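Excinuclease ABC, subunit A. (Deinococcus radiodurans, PDB 2VF7) binds DNA and zinc and binds and hydrolyses ATP as a UvrA-type ABC protein, probably taking part in recognition of damaged DNA for excision repair. Local coordinates at residues D610-L615 / S705-A710; L615-P620 / G630-N635; E675-E680 / N685-L690; R715-G720 / K740-L745. The protein carries 1 engineered substitution. All coordinates share one frame; numbering follows the deposited sequence.

How the contacts relate
The four contacts all lie in the second ABC-ATPase half of the protein. Helix 609-617 is common to contacts 1 and 2, and helix 705-716 to contacts 1 and 4. Contacts 2 and 3 follow one another within the long loop that contact 1 closes; their centres are about 9 Å apart, and those of contacts 1 and 2 about 12 Å. Ile686 of contact 3 packs on Val612 and Phe616, so these three contacts form one continuous cluster, in which contact 3 comes nearest the second zinc site. Contact 4 comes last, its centre about 16 Å from that of contact 1, and helix 705-716 thus connects this cluster with the helix that starts in the ABC signature sequence.

Contact 1 of 4, residues D610-L615 / S705-A710; sequences DQVRKL and SAIFRA
Gln611 and Ile707 bring the two backbones closest, with their CA atoms 7.4 Å apart. They belong to helices 609-617 and 705-716, whose short segments run roughly antiparallel at 142° and approach to 10.2 Å between axes, wide enough for a layer of side chains. Ile707 is the residue of 705-710 that makes all the close contacts. Its CG1 stands beside the backbone N and anti to the carbonyl carbon (chi1 -68°), which sends the long branch out to the neighbouring helix. There Ile707 CD1 lies 3.8 Å from Gln611 CB, and Val612 CG2 meets the same methyl at 3.9 Å from a side chain set crosswise to it. Leu615 comes tip to tip, its CD1 4.2 Å from Ile707 CD1. The glutamine offers its aliphatic part, sliding past with CG 3.9 Å from Ile707 CG1, while its amide NE2 turns back to Gly607 O. Beta-branched isoleucine suits the place: its CG1-CD1 arm is long enough to cross to the other helix and carries no polar group. With an alanine at Ile707, Gln611, Val612 and Leu615 would probably lose the methyl they share, and a gap would open between the helices. Behind the contact, Val612 also leans on Ile686 and Val689 of helix 686-690. Within helix 609-617, Lys614 NZ donates to Gln611 O at 2.9 Å, from the face of the carbonyl opposite to that used by Leu615 N; Arg613 pairs with Asp610 away from the contact. Since the meeting groups are all carbon, the two helices are joined by shape and burial of apolar surface, while Gln611 NE2 and Lys614 NZ find backbone carbonyls within helix 609-617 or just before it.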
loop_
_atom_site.group_PDB
_atom_site.type_symbol
_atom_site.label_atom_id
_atom_site.label_comp_id
_atom_site.label_asym_id
_atom_site.label_seq_id
_atom_site.Cartn_x
_atom_site.Cartn_y
_atom_site.Cartn_z
ATOM N N ASP A 610 -17.169 -28.385 -25.394
ATOM C CA ASP A 610 -18.240 -28.231 -26.393
ATOM C C ASP A 610 -19.228 -29.397 -26.443
ATOM O O ASP A 610 -20.421 -29.175 -26.649
ATOM C CB ASP A 610 -17.649 -28.075 -27.802
ATOM C CG ASP A 610 -17.335 -26.640 -28.151
ATOM O OD1 ASP A 610 -16.234 -26.161 -27.803
ATOM O OD2 ASP A 610 -18.186 -25.987 -28.793
ATOM N N GLN A 611 -18.702 -30.627 -26.324
ATOM C CA GLN A 611 -19.478 -31.869 -26.324
ATOM C C GLN A 611 -20.143 -32.084 -24.975
ATOM O O GLN A 611 -21.267 -32.600 -24.893
ATOM C CB GLN A 611 -18.599 -33.083 -26.617
ATOM C CG GLN A 611 -17.166 -32.804 -27.106
ATOM C CD GLN A 611 -17.102 -31.974 -28.386
ATOM O OE1 GLN A 611 -17.915 -32.145 -29.323
ATOM N NE2 GLN A 611 -16.125 -31.061 -28.431
ATOM N N VAL A 612 -19.433 -31.686 -23.923
ATOM C CA VAL A 612 -19.954 -31.705 -22.572
ATOM C C VAL A 612 -21.256 -30.902 -22.517
ATOM O O VAL A 612 -22.233 -31.342 -21.905
ATOM C CB VAL A 612 -18.899 -31.177 -21.543
ATOM C CG1 VAL A 612 -19.505 -31.036 -20.154
ATOM C CG2 VAL A 612 -17.684 -32.081 -21.494
ATOM N N ARG A 613 -21.298 -29.746 -23.170
ATOM C CA ARG A 613 -22.478 -28.881 -23.063
ATOM C C ARG A 613 -23.637 -29.446 -23.876
ATOM O O ARG A 613 -24.803 -29.315 -23.512
ATOM C CB ARG A 613 -22.156 -27.475 -23.534
ATOM C CG ARG A 613 -21.041 -26.821 -22.768
ATOM C CD ARG A 613 -20.935 -25.367 -23.146
ATOM N NE ARG A 613 -20.258 -25.177 -24.423
ATOM C CZ ARG A 613 -20.857 -24.772 -25.543
ATOM N NH1 ARG A 613 -22.148 -24.501 -25.559
ATOM N NH2 ARG A 613 -20.150 -24.618 -26.639
ATOM N N LYS A 614 -23.277 -30.056 -24.998
ATOM C CA LYS A 614 -24.145 -30.917 -25.819
ATOM C C LYS A 614 -24.865 -32.019 -25.009
ATOM O O LYS A 614 -26.051 -32.250 -25.196
ATOM C CB LYS A 614 -23.272 -31.518 -26.921
ATOM C CG LYS A 614 -23.977 -32.305 -27.963
ATOM C CD LYS A 614 -22.986 -33.135 -28.771
ATOM C CE LYS A 614 -22.710 -34.515 -28.139
ATOM N NZ LYS A 614 -21.610 -34.480 -27.128
ATOM N N LEU A 615 -24.145 -32.681 -24.103
ATOM C CA LEU A 615 -24.692 -33.785 -23.295
ATOM C C LEU A 615 -25.634 -33.293 -22.221
ATOM O O LEU A 615 -26.503 -34.033 -21.762
ATOM C CB LEU A 615 -23.567 -34.578 -22.605
ATOM C CG LEU A 615 -22.533 -35.392 -23.394
ATOM C CD1 LEU A 615 -21.443 -35.958 -22.494
ATOM C CD2 LEU A 615 -23.204 -36.508 -24.227
ATOM N N SER A 705 -16.457 -40.863 -26.505
ATOM C CA SER A 705 -15.199 -41.132 -27.188
ATOM C C SER A 705 -14.236 -39.934 -27.317
ATOM O O SER A 705 -13.060 -40.033 -26.957
ATOM C CB SER A 705 -15.529 -41.728 -28.551
ATOM O OG SER A 705 -14.370 -42.071 -29.266
ATOM N N ALA A 706 -14.743 -38.812 -27.817
ATOM C CA ALA A 706 -13.928 -37.635 -28.103
ATOM C C ALA A 706 -13.443 -36.921 -26.839
ATOM O O ALA A 706 -12.349 -36.353 -26.821
ATOM C CB ALA A 706 -14.705 -36.669 -29.006
ATOM N N ILE A 707 -14.275 -36.919 -25.797
ATOM C CA ILE A 707 -13.913 -36.324 -24.520
ATOM C C ILE A 707 -12.847 -37.209 -23.906
ATOM O O ILE A 707 -11.729 -36.750 -23.665
ATOM C CB ILE A 707 -15.132 -36.143 -23.573
ATOM C CG1 ILE A 707 -16.104 -35.078 -24.115
ATOM C CG2 ILE A 707 -14.676 -35.734 -22.166
ATOM C CD1 ILE A 707 -17.514 -35.258 -23.670
ATOM N N PHE A 708 -13.159 -38.491 -23.726
ATOM C CA PHE A 708 -12.215 -39.448 -23.133
ATOM C C PHE A 708 -10.816 -39.429 -23.766
ATOM O O PHE A 708 -9.817 -39.643 -23.075
ATOM C CB PHE A 708 -12.802 -40.862 -23.153
ATOM C CG PHE A 708 -11.822 -41.942 -22.784
ATOM C CD1 PHE A 708 -11.631 -42.305 -21.457
ATOM C CD2 PHE A 708 -11.096 -42.607 -23.768
ATOM C CE1 PHE A 708 -10.724 -43.322 -21.114
ATOM C CE2 PHE A 708 -10.174 -43.620 -23.432
ATOM C CZ PHE A 708 -9.994 -43.977 -22.103
ATOM N N ARG A 709 -10.741 -39.197 -25.071
ATOM C CA ARG A 709 -9.454 -39.172 -25.756
ATOM C C ARG A 709 -8.614 -37.918 -25.495
ATOM O O ARG A 709 -7.389 -37.993 -25.421
ATOM C CB ARG A 709 -9.648 -39.404 -27.249
ATOM C CG ARG A 709 -9.921 -40.880 -27.590
ATOM C CD ARG A 709 -9.556 -41.189 -29.023
ATOM N NE ARG A 709 -10.554 -42.048 -29.670
ATOM C CZ ARG A 709 -11.582 -41.571 -30.387
ATOM N NH1 ARG A 709 -11.762 -40.223 -30.572
ATOM N NH2 ARG A 709 -12.432 -42.445 -30.926
ATOM N N ALA A 710 -9.274 -36.771 -25.376
ATOM C CA ALA A 710 -8.627 -35.523 -24.979
ATOM C C ALA A 710 -8.027 -35.666 -23.565
ATOM O O ALA A 710 -6.852 -35.378 -23.353
ATOM C CB ALA A 710 -9.624 -34.358 -25.057
#

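Contact 2 of 4, residues L615-P620 / G630-N635; sequences LFAATP and GRFSFN
Phe616 sets its CB squarely over the ring of Phe632, 3.6 Å from the centroid and within 1° of the ring normal, a textbook CH-pi contact. This is the tight part. The opposite face of the Phe632 ring carries Arg631 CB, nearer the rim, so the ring is sandwiched between two methylenes. The two aromatic rings meet obliquely, centroids 5.4 Å apart, and the Phe616 ring runs on to Ile686 and Val689 of helix 686-690. Ala617 adds its backbone N, 3.9 Å from Phe632 CE2; its small side chain lets the ring approach the helix. A serine in place of Phe632 would probably leave Phe616 CB and Ala617 facing a gap. The packing is looser further along both segments, where Ala618, Pro620 and Asn635 are exposed. There polar bonds shape the chain: Thr619 OG1 donates to Phe616 O at 2.6 Å in the carbonyl plane, holding the turn after helix 609-617, and Thr619 is the N-cap of helix 620-624. On the other segment Asn635 N donates to Ser633 OG at 3.2 Å. This is an ST turn, placed just past a 3-10 turn whose phenylalanine packs on the flank of helix 609-617.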
loop_
_atom_site.group_PDB
_atom_site.type_symbol
_atom_site.label_atom_id
_atom_site.label_comp_id
_atom_site.label_asym_id
_atom_site.label_seq_id
_atom_site.Cartn_x
_atom_site.Cartn_y
_atom_site.Cartn_z
ATOM N N LEU A 615 -24.145 -32.681 -24.103
ATOM C CA LEU A 615 -24.692 -33.785 -23.295
ATOM C C LEU A 615 -25.634 -33.293 -22.221
ATOM O O LEU A 615 -26.503 -34.033 -21.762
ATOM C CB LEU A 615 -23.567 -34.578 -22.605
ATOM C CG LEU A 615 -22.533 -35.392 -23.394
ATOM C CD1 LEU A 615 -21.443 -35.958 -22.494
ATOM C CD2 LEU A 615 -23.204 -36.508 -24.227
ATOM N N PHE A 616 -25.415 -32.063 -21.764
ATOM C CA PHE A 616 -26.303 -31.418 -20.787
ATOM C C PHE A 616 -27.588 -30.917 -21.446
ATOM O O PHE A 616 -28.664 -31.053 -20.883
ATOM C CB PHE A 616 -25.568 -30.287 -20.050
ATOM C CG PHE A 616 -24.798 -30.755 -18.824
ATOM C CD1 PHE A 616 -23.504 -31.232 -18.940
ATOM C CD2 PHE A 616 -25.390 -30.724 -17.564
ATOM C CE1 PHE A 616 -22.810 -31.700 -17.826
ATOM C CE2 PHE A 616 -24.712 -31.177 -16.451
ATOM C CZ PHE A 616 -23.413 -31.658 -16.569
ATOM N N ALA A 617 -27.466 -30.363 -22.648
ATOM C CA ALA A 617 -28.600 -29.860 -23.409
ATOM C C ALA A 617 -29.580 -30.956 -23.844
ATOM O O ALA A 617 -30.709 -30.650 -24.243
ATOM C CB ALA A 617 -28.103 -29.098 -24.614
ATOM N N ALA A 618 -29.145 -32.221 -23.769
ATOM C CA ALA A 618 -29.962 -33.379 -24.183
ATOM C C ALA A 618 -30.684 -34.110 -23.035
ATOM O O ALA A 618 -31.262 -35.178 -23.238
ATOM C CB ALA A 618 -29.111 -34.351 -24.967
ATOM N N THR A 619 -30.662 -33.530 -21.840
ATOM C CA THR A 619 -31.269 -34.140 -20.654
ATOM C C THR A 619 -32.730 -33.765 -20.545
ATOM O O THR A 619 -33.135 -32.707 -21.053
ATOM C CB THR A 619 -30.527 -33.742 -19.337
ATOM O OG1 THR A 619 -30.342 -32.329 -19.290
ATOM C CG2 THR A 619 -29.174 -34.413 -19.266
ATOM N N PRO A 620 -33.542 -34.649 -19.916
ATOM C CA PRO A 620 -34.969 -34.432 -19.681
ATOM C C PRO A 620 -35.359 -33.058 -19.124
ATOM O O PRO A 620 -36.402 -32.516 -19.526
ATOM C CB PRO A 620 -35.345 -35.537 -18.673
ATOM C CG PRO A 620 -34.093 -36.309 -18.385
ATOM C CD PRO A 620 -33.111 -35.981 -19.446
ATOM N N GLY A 630 -25.736 -23.721 -25.260
ATOM C CA GLY A 630 -25.336 -22.364 -24.890
ATOM C C GLY A 630 -25.595 -21.984 -23.438
ATOM O O GLY A 630 -24.794 -21.290 -22.837
ATOM N N ARG A 631 -26.695 -22.442 -22.862
ATOM C CA ARG A 631 -26.954 -22.292 -21.432
ATOM C C ARG A 631 -25.763 -22.748 -20.555
ATOM O O ARG A 631 -25.627 -22.323 -19.424
ATOM C CB ARG A 631 -28.212 -23.095 -21.070
ATOM C CG ARG A 631 -28.705 -22.982 -19.636
ATOM C CD ARG A 631 -29.407 -21.645 -19.419
ATOM N NE ARG A 631 -29.595 -21.347 -17.999
ATOM C CZ ARG A 631 -30.503 -20.518 -17.525
ATOM N NH1 ARG A 631 -31.336 -19.883 -18.344
ATOM N NH2 ARG A 631 -30.593 -20.340 -16.219
ATOM N N PHE A 632 -24.916 -23.635 -21.079
ATOM C CA PHE A 632 -23.919 -24.300 -20.250
ATOM C C PHE A 632 -22.525 -23.768 -20.554
ATOM O O PHE A 632 -21.525 -24.293 -20.068
ATOM C CB PHE A 632 -24.035 -25.835 -20.360
ATOM C CG PHE A 632 -25.409 -26.370 -20.002
ATOM C CD1 PHE A 632 -25.753 -26.623 -18.676
ATOM C CD2 PHE A 632 -26.360 -26.600 -20.986
ATOM C CE1 PHE A 632 -27.040 -27.093 -18.332
ATOM C CE2 PHE A 632 -27.658 -27.070 -20.653
ATOM C CZ PHE A 632 -27.988 -27.331 -19.325
ATOM N N SER A 633 -22.476 -22.709 -21.357
ATOM C CA SER A 633 -21.259 -21.966 -21.581
ATOM C C SER A 633 -21.099 -20.918 -20.477
ATOM O O SER A 633 -22.079 -20.311 -20.039
ATOM C CB SER A 633 -21.317 -21.273 -22.949
ATOM O OG SER A 633 -20.029 -20.833 -23.366
ATOM N N PHE A 634 -19.878 -20.710 -20.007
ATOM C CA PHE A 634 -19.616 -19.558 -19.140
ATOM C C PHE A 634 -18.986 -18.436 -19.959
ATOM O O PHE A 634 -18.492 -17.478 -19.392
ATOM C CB PHE A 634 -18.728 -19.936 -17.948
ATOM C CG PHE A 634 -17.469 -20.653 -18.333
ATOM C CD1 PHE A 634 -16.340 -19.942 -18.734
ATOM C CD2 PHE A 634 -17.415 -22.040 -18.317
ATOM C CE1 PHE A 634 -15.204 -20.600 -19.123
ATOM C CE2 PHE A 634 -16.277 -22.702 -18.704
ATOM C CZ PHE A 634 -15.175 -21.997 -19.096
ATOM N N ASN A 635 -18.999 -18.555 -21.290
ATOM C CA ASN A 635 -18.483 -17.486 -22.165
ATOM C C ASN A 635 -19.576 -16.732 -22.874
ATOM O O ASN A 635 -19.335 -15.790 -23.627
ATOM C CB ASN A 635 -17.419 -18.003 -23.129
ATOM C CG ASN A 635 -16.208 -18.466 -22.400
ATOM O OD1 ASN A 635 -15.833 -17.856 -21.414
ATOM N ND2 ASN A 635 -15.617 -19.569 -22.830
#

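Contact 3 of 4, residues E675-E680 / N685-L690; sequences ETLEVE and NIADVL
Leu677 lays its CD2 against the methyl of Ala687, 3.6 Å from CB, and reaches Ile686 CG2 at 4.2 Å. It thus covers the first turn of helix 686-690, which begins with a capping box formed by Asn685 and Asp688. Asn685 has its CG in the crowded position between backbone N and carbonyl carbon (chi1 58°), which swings OD1 over the helix start. There Asp688 N donates to Asn685 OD1 at 2.6 Å, nearly along the C=O axis, and Ala687 N adds a weak bond. In return Asn685 N gives an almost straight bond to Asp688 OD1, 2.9 Å long, met on the anti side of the carboxylate. Asparagine suits this place because its short side chain carries an acceptor that can curl back to amides lacking a helical partner. Its CB and amide pack against Leu677 O, and Glu680 rests its aliphatic CG near Asn685 N. The Leu677 side chain also lies near, but not touching, that of the zinc ligand Cys667, about 6 Å away. The remaining first-turn amide, Ile686 N, donates to a water at 2.9 Å, and that water donates in turn to Thr676 O at 2.8 Å and Val679 O at 2.6 Å.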
loop_
_atom_site.group_PDB
_atom_site.type_symbol
_atom_site.label_atom_id
_atom_site.label_comp_id
_atom_site.label_asym_id
_atom_site.label_seq_id
_atom_site.Cartn_x
_atom_site.Cartn_y
_atom_site.Cartn_z
ATOM N N GLU A 675 -30.110 -21.804 -11.228
ATOM C CA GLU A 675 -31.092 -22.494 -12.051
ATOM C C GLU A 675 -30.414 -23.420 -13.062
ATOM O O GLU A 675 -30.944 -24.474 -13.400
ATOM C CB GLU A 675 -31.970 -21.462 -12.748
ATOM C CG GLU A 675 -32.906 -22.024 -13.771
ATOM C CD GLU A 675 -33.714 -20.953 -14.431
ATOM O OE1 GLU A 675 -33.773 -19.835 -13.863
ATOM O OE2 GLU A 675 -34.301 -21.230 -15.505
ATOM N N THR A 676 -29.223 -23.030 -13.515
ATOM C CA THR A 676 -28.423 -23.857 -14.422
ATOM C C THR A 676 -27.868 -25.104 -13.711
ATOM O O THR A 676 -27.667 -26.135 -14.341
ATOM C CB THR A 676 -27.288 -23.023 -15.054
ATOM O OG1 THR A 676 -27.828 -21.801 -15.575
ATOM C CG2 THR A 676 -26.614 -23.771 -16.156
ATOM N N LEU A 677 -27.669 -25.018 -12.393
ATOM C CA LEU A 677 -26.996 -26.087 -11.639
ATOM C C LEU A 677 -27.980 -27.138 -11.129
ATOM O O LEU A 677 -27.579 -28.173 -10.572
ATOM C CB LEU A 677 -26.175 -25.512 -10.466
ATOM C CG LEU A 677 -25.078 -24.473 -10.732
ATOM C CD1 LEU A 677 -24.827 -23.653 -9.471
ATOM C CD2 LEU A 677 -23.804 -25.127 -11.195
ATOM N N GLU A 678 -29.265 -26.854 -11.324
ATOM C CA GLU A 678 -30.351 -27.806 -11.057
ATOM C C GLU A 678 -30.428 -28.939 -12.082
ATOM O O GLU A 678 -31.088 -29.958 -11.828
ATOM C CB GLU A 678 -31.706 -27.073 -11.013
ATOM C CG GLU A 678 -31.877 -26.124 -9.832
ATOM C CD GLU A 678 -33.283 -25.569 -9.733
ATOM O OE1 GLU A 678 -33.578 -24.848 -8.740
ATOM O OE2 GLU A 678 -34.102 -25.855 -10.640
ATOM N N VAL A 679 -29.777 -28.751 -13.234
ATOM C CA VAL A 679 -29.754 -29.738 -14.325
ATOM C C VAL A 679 -28.574 -30.693 -14.155
ATOM O O VAL A 679 -27.417 -30.257 -14.057
ATOM C CB VAL A 679 -29.685 -29.059 -15.738
ATOM C CG1 VAL A 679 -29.758 -30.101 -16.863
ATOM C CG2 VAL A 679 -30.787 -27.988 -15.899
ATOM N N GLU A 680 -28.867 -31.995 -14.130
ATOM C CA GLU A 680 -27.819 -33.003 -13.963
ATOM C C GLU A 680 -27.745 -34.044 -15.084
ATOM O O GLU A 680 -28.747 -34.687 -15.440
ATOM C CB GLU A 680 -27.972 -33.717 -12.627
ATOM C CG GLU A 680 -27.876 -32.839 -11.401
ATOM C CD GLU A 680 -28.311 -33.586 -10.144
ATOM O OE1 GLU A 680 -28.974 -34.626 -10.267
ATOM O OE2 GLU A 680 -27.982 -33.143 -9.030
ATOM N N ASN A 685 -23.968 -32.011 -11.748
ATOM C CA ASN A 685 -24.301 -30.730 -12.394
ATOM C C ASN A 685 -23.117 -30.274 -13.227
ATOM O O ASN A 685 -22.144 -30.997 -13.306
ATOM C CB ASN A 685 -24.863 -29.645 -11.431
ATOM C CG ASN A 685 -23.917 -29.294 -10.271
ATOM O OD1 ASN A 685 -22.712 -29.203 -10.446
ATOM N ND2 ASN A 685 -24.479 -29.096 -9.084
ATOM N N ILE A 686 -23.186 -29.120 -13.879
ATOM C CA ILE A 686 -22.117 -28.732 -14.804
ATOM C C ILE A 686 -20.858 -28.279 -14.045
ATOM O O ILE A 686 -19.748 -28.325 -14.586
ATOM C CB ILE A 686 -22.587 -27.640 -15.839
ATOM C CG1 ILE A 686 -21.500 -27.350 -16.893
ATOM C CG2 ILE A 686 -22.987 -26.332 -15.133
ATOM C CD1 ILE A 686 -21.217 -28.484 -17.949
ATOM N N ALA A 687 -21.050 -27.833 -12.804
ATOM C CA ALA A 687 -19.966 -27.416 -11.916
ATOM C C ALA A 687 -19.371 -28.648 -11.272
ATOM O O ALA A 687 -18.191 -28.657 -10.915
ATOM C CB ALA A 687 -20.505 -26.473 -10.843
ATOM N N ASP A 688 -20.199 -29.690 -11.129
ATOM C CA ASP A 688 -19.741 -30.992 -10.656
ATOM C C ASP A 688 -18.728 -31.535 -11.638
ATOM O O ASP A 688 -17.706 -32.080 -11.205
ATOM C CB ASP A 688 -20.882 -31.996 -10.480
ATOM C CG ASP A 688 -21.619 -31.860 -9.141
ATOM O OD1 ASP A 688 -22.832 -32.104 -9.134
ATOM O OD2 ASP A 688 -21.010 -31.544 -8.099
ATOM N N VAL A 689 -18.961 -31.369 -12.949
ATOM C CA VAL A 689 -17.961 -31.847 -13.921
ATOM C C VAL A 689 -16.694 -30.987 -14.007
ATOM O O VAL A 689 -15.614 -31.507 -14.081
ATOM C CB VAL A 689 -18.522 -32.245 -15.363
ATOM C CG1 VAL A 689 -19.973 -32.804 -15.326
ATOM C CG2 VAL A 689 -18.367 -31.164 -16.401
ATOM N N LEU A 690 -16.826 -29.671 -14.000
ATOM C CA LEU A 690 -15.666 -28.785 -13.986
ATOM C C LEU A 690 -14.770 -28.903 -12.750
ATOM O O LEU A 690 -13.589 -28.647 -12.851
ATOM C CB LEU A 690 -16.109 -27.358 -14.204
ATOM C CG LEU A 690 -16.682 -27.111 -15.601
ATOM C CD1 LEU A 690 -17.482 -25.833 -15.615
ATOM C CD2 LEU A 690 -15.558 -27.076 -16.654
HETATM O O HOH W 1 -25.839 -28.253 -14.540
#

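Contact 4 of 4, residues R715-G720 / K740-L745; sequences REVGLG and KLATEL
Val717 turns its two methyls toward helix 733-743 with a chi1 of 100°, away from the usual staggered values, so that CG1 and CG2 each meet different residues of 740-745. Leu741, its CG anti to the backbone N (chi1 -169°), swings out to meet one of them, with CD2 4.4 Å from Val717 CG2. Leu745, a turn further on, comes to the same methyl: its CD2 lies 4.4 Å from Val717 CG2. The other methyl, Val717 CG1, sits 4.3 Å from Ala742 CB, where a small residue lets the two backbones come within 6.9 Å, from Val717 CA to Ala742 CA. Helix 733-743 opens in the LSGGE sequence, the signature of ABC ATPases, and the valine packs against the C-terminal end of this helix and Leu745 just beyond it. Val717 follows the last turn of helix 705-716, which ends in a Schellman motif: Gly718, at positive phi, donates from its N to Arg715 O at 3.1 Å, and a side chain there would press on the carbonyl O of Val717. Helix 766-781 completes the apolar pocket, with Leu772 touching Val717 and Leu779 touching Leu745. Charges lie at the margins: Lys740 pairs with Asp590, and Glu744 with Arg585.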
loop_
_atom_site.group_PDB
_atom_site.type_symbol
_atom_site.label_atom_id
_atom_site.label_comp_id
_atom_site.label_asym_id
_atom_site.label_seq_id
_atom_site.Cartn_x
_atom_site.Cartn_y
_atom_site.Cartn_z
ATOM N N ARG A 715 -3.635 -37.125 -19.377
ATOM C CA ARG A 715 -3.317 -38.058 -18.306
ATOM C C ARG A 715 -1.947 -38.647 -18.541
ATOM O O ARG A 715 -1.112 -38.655 -17.637
ATOM C CB ARG A 715 -4.393 -39.135 -18.198
ATOM C CG ARG A 715 -4.657 -39.594 -16.788
ATOM C CD ARG A 715 -5.858 -40.543 -16.718
ATOM N NE ARG A 715 -5.643 -41.613 -15.745
ATOM C CZ ARG A 715 -4.933 -42.715 -15.985
ATOM N NH1 ARG A 715 -4.362 -42.906 -17.167
ATOM N NH2 ARG A 715 -4.789 -43.635 -15.040
ATOM N N GLU A 716 -1.719 -39.104 -19.776
ATOM C CA GLU A 716 -0.419 -39.594 -20.250
ATOM C C GLU A 716 0.752 -38.628 -20.005
ATOM O O GLU A 716 1.908 -39.050 -19.854
ATOM C CB GLU A 716 -0.494 -39.904 -21.754
ATOM C CG GLU A 716 -1.038 -41.284 -22.097
ATOM C CD GLU A 716 -1.315 -41.471 -23.590
ATOM O OE1 GLU A 716 -2.145 -40.723 -24.159
ATOM O OE2 GLU A 716 -0.709 -42.390 -24.196
ATOM N N VAL A 717 0.456 -37.336 -19.990
ATOM C CA VAL A 717 1.495 -36.308 -19.978
ATOM C C VAL A 717 1.781 -35.821 -18.526
ATOM O O VAL A 717 2.692 -35.018 -18.279
ATOM C CB VAL A 717 1.144 -35.183 -21.028
ATOM C CG1 VAL A 717 0.517 -33.938 -20.392
ATOM C CG2 VAL A 717 2.337 -34.848 -21.882
ATOM N N GLY A 718 0.993 -36.345 -17.579
ATOM C CA GLY A 718 1.256 -36.216 -16.145
ATOM C C GLY A 718 0.321 -35.325 -15.340
ATOM O O GLY A 718 0.587 -35.072 -14.162
ATOM N N LEU A 719 -0.774 -34.875 -15.950
ATOM C CA LEU A 719 -1.635 -33.867 -15.350
ATOM C C LEU A 719 -2.952 -34.398 -14.753
ATOM O O LEU A 719 -3.922 -33.685 -14.697
ATOM C CB LEU A 719 -1.950 -32.761 -16.365
ATOM C CG LEU A 719 -0.802 -31.990 -17.027
ATOM C CD1 LEU A 719 -1.378 -30.968 -17.937
ATOM C CD2 LEU A 719 0.079 -31.321 -15.997
ATOM N N GLY A 720 -2.966 -35.626 -14.270
ATOM C CA GLY A 720 -4.180 -36.216 -13.762
ATOM C C GLY A 720 -4.745 -35.506 -12.548
ATOM O O GLY A 720 -5.917 -35.661 -12.235
ATOM N N LYS A 740 -0.719 -27.651 -23.570
ATOM C CA LYS A 740 -0.584 -27.258 -24.971
ATOM C C LYS A 740 -0.051 -28.403 -25.794
ATOM O O LYS A 740 -0.468 -28.603 -26.933
ATOM C CB LYS A 740 0.382 -26.084 -25.114
ATOM C CG LYS A 740 -0.130 -24.743 -24.611
ATOM C CD LYS A 740 1.058 -23.831 -24.448
ATOM C CE LYS A 740 0.738 -22.658 -23.593
ATOM N NZ LYS A 740 0.364 -21.499 -24.424
ATOM N N LEU A 741 0.901 -29.131 -25.215
ATOM C CA LEU A 741 1.475 -30.323 -25.821
ATOM C C LEU A 741 0.434 -31.412 -26.025
ATOM O O LEU A 741 0.390 -32.013 -27.092
ATOM C CB LEU A 741 2.614 -30.859 -24.957
ATOM C CG LEU A 741 3.544 -31.953 -25.486
ATOM C CD1 LEU A 741 4.069 -31.613 -26.880
ATOM C CD2 LEU A 741 4.706 -32.192 -24.508
ATOM N N ALA A 742 -0.390 -31.666 -25.008
ATOM C CA ALA A 742 -1.389 -32.734 -25.063
ATOM C C ALA A 742 -2.457 -32.436 -26.105
ATOM O O ALA A 742 -2.946 -33.344 -26.788
ATOM C CB ALA A 742 -2.009 -32.970 -23.704
ATOM N N THR A 743 -2.791 -31.150 -26.231
ATOM C CA THR A 743 -3.711 -30.665 -27.257
ATOM C C THR A 743 -3.170 -30.988 -28.649
ATOM O O THR A 743 -3.939 -31.280 -29.563
ATOM C CB THR A 743 -3.976 -29.149 -27.110
ATOM O OG1 THR A 743 -4.272 -28.849 -25.741
ATOM C CG2 THR A 743 -5.152 -28.711 -27.960
ATOM N N GLU A 744 -1.847 -30.957 -28.791
ATOM C CA GLU A 744 -1.175 -31.288 -30.062
ATOM C C GLU A 744 -0.683 -32.736 -30.193
ATOM O O GLU A 744 -0.099 -33.092 -31.215
ATOM C CB GLU A 744 0.010 -30.342 -30.295
ATOM C CG GLU A 744 -0.376 -28.923 -30.621
ATOM C CD GLU A 744 -1.225 -28.840 -31.858
ATOM O OE1 GLU A 744 -0.957 -29.589 -32.832
ATOM O OE2 GLU A 744 -2.167 -28.026 -31.860
ATOM N N LEU A 745 -0.909 -33.566 -29.177
ATOM C CA LEU A 745 -0.373 -34.933 -29.175
ATOM C C LEU A 745 -1.158 -35.915 -30.055
ATOM O O LEU A 745 -0.561 -36.652 -30.839
ATOM C CB LEU A 745 -0.260 -35.471 -27.751
ATOM C CG LEU A 745 1.131 -35.942 -27.317
ATOM C CD1 LEU A 745 2.163 -34.842 -27.537
ATOM C CD2 LEU A 745 1.148 -36.398 -25.854
#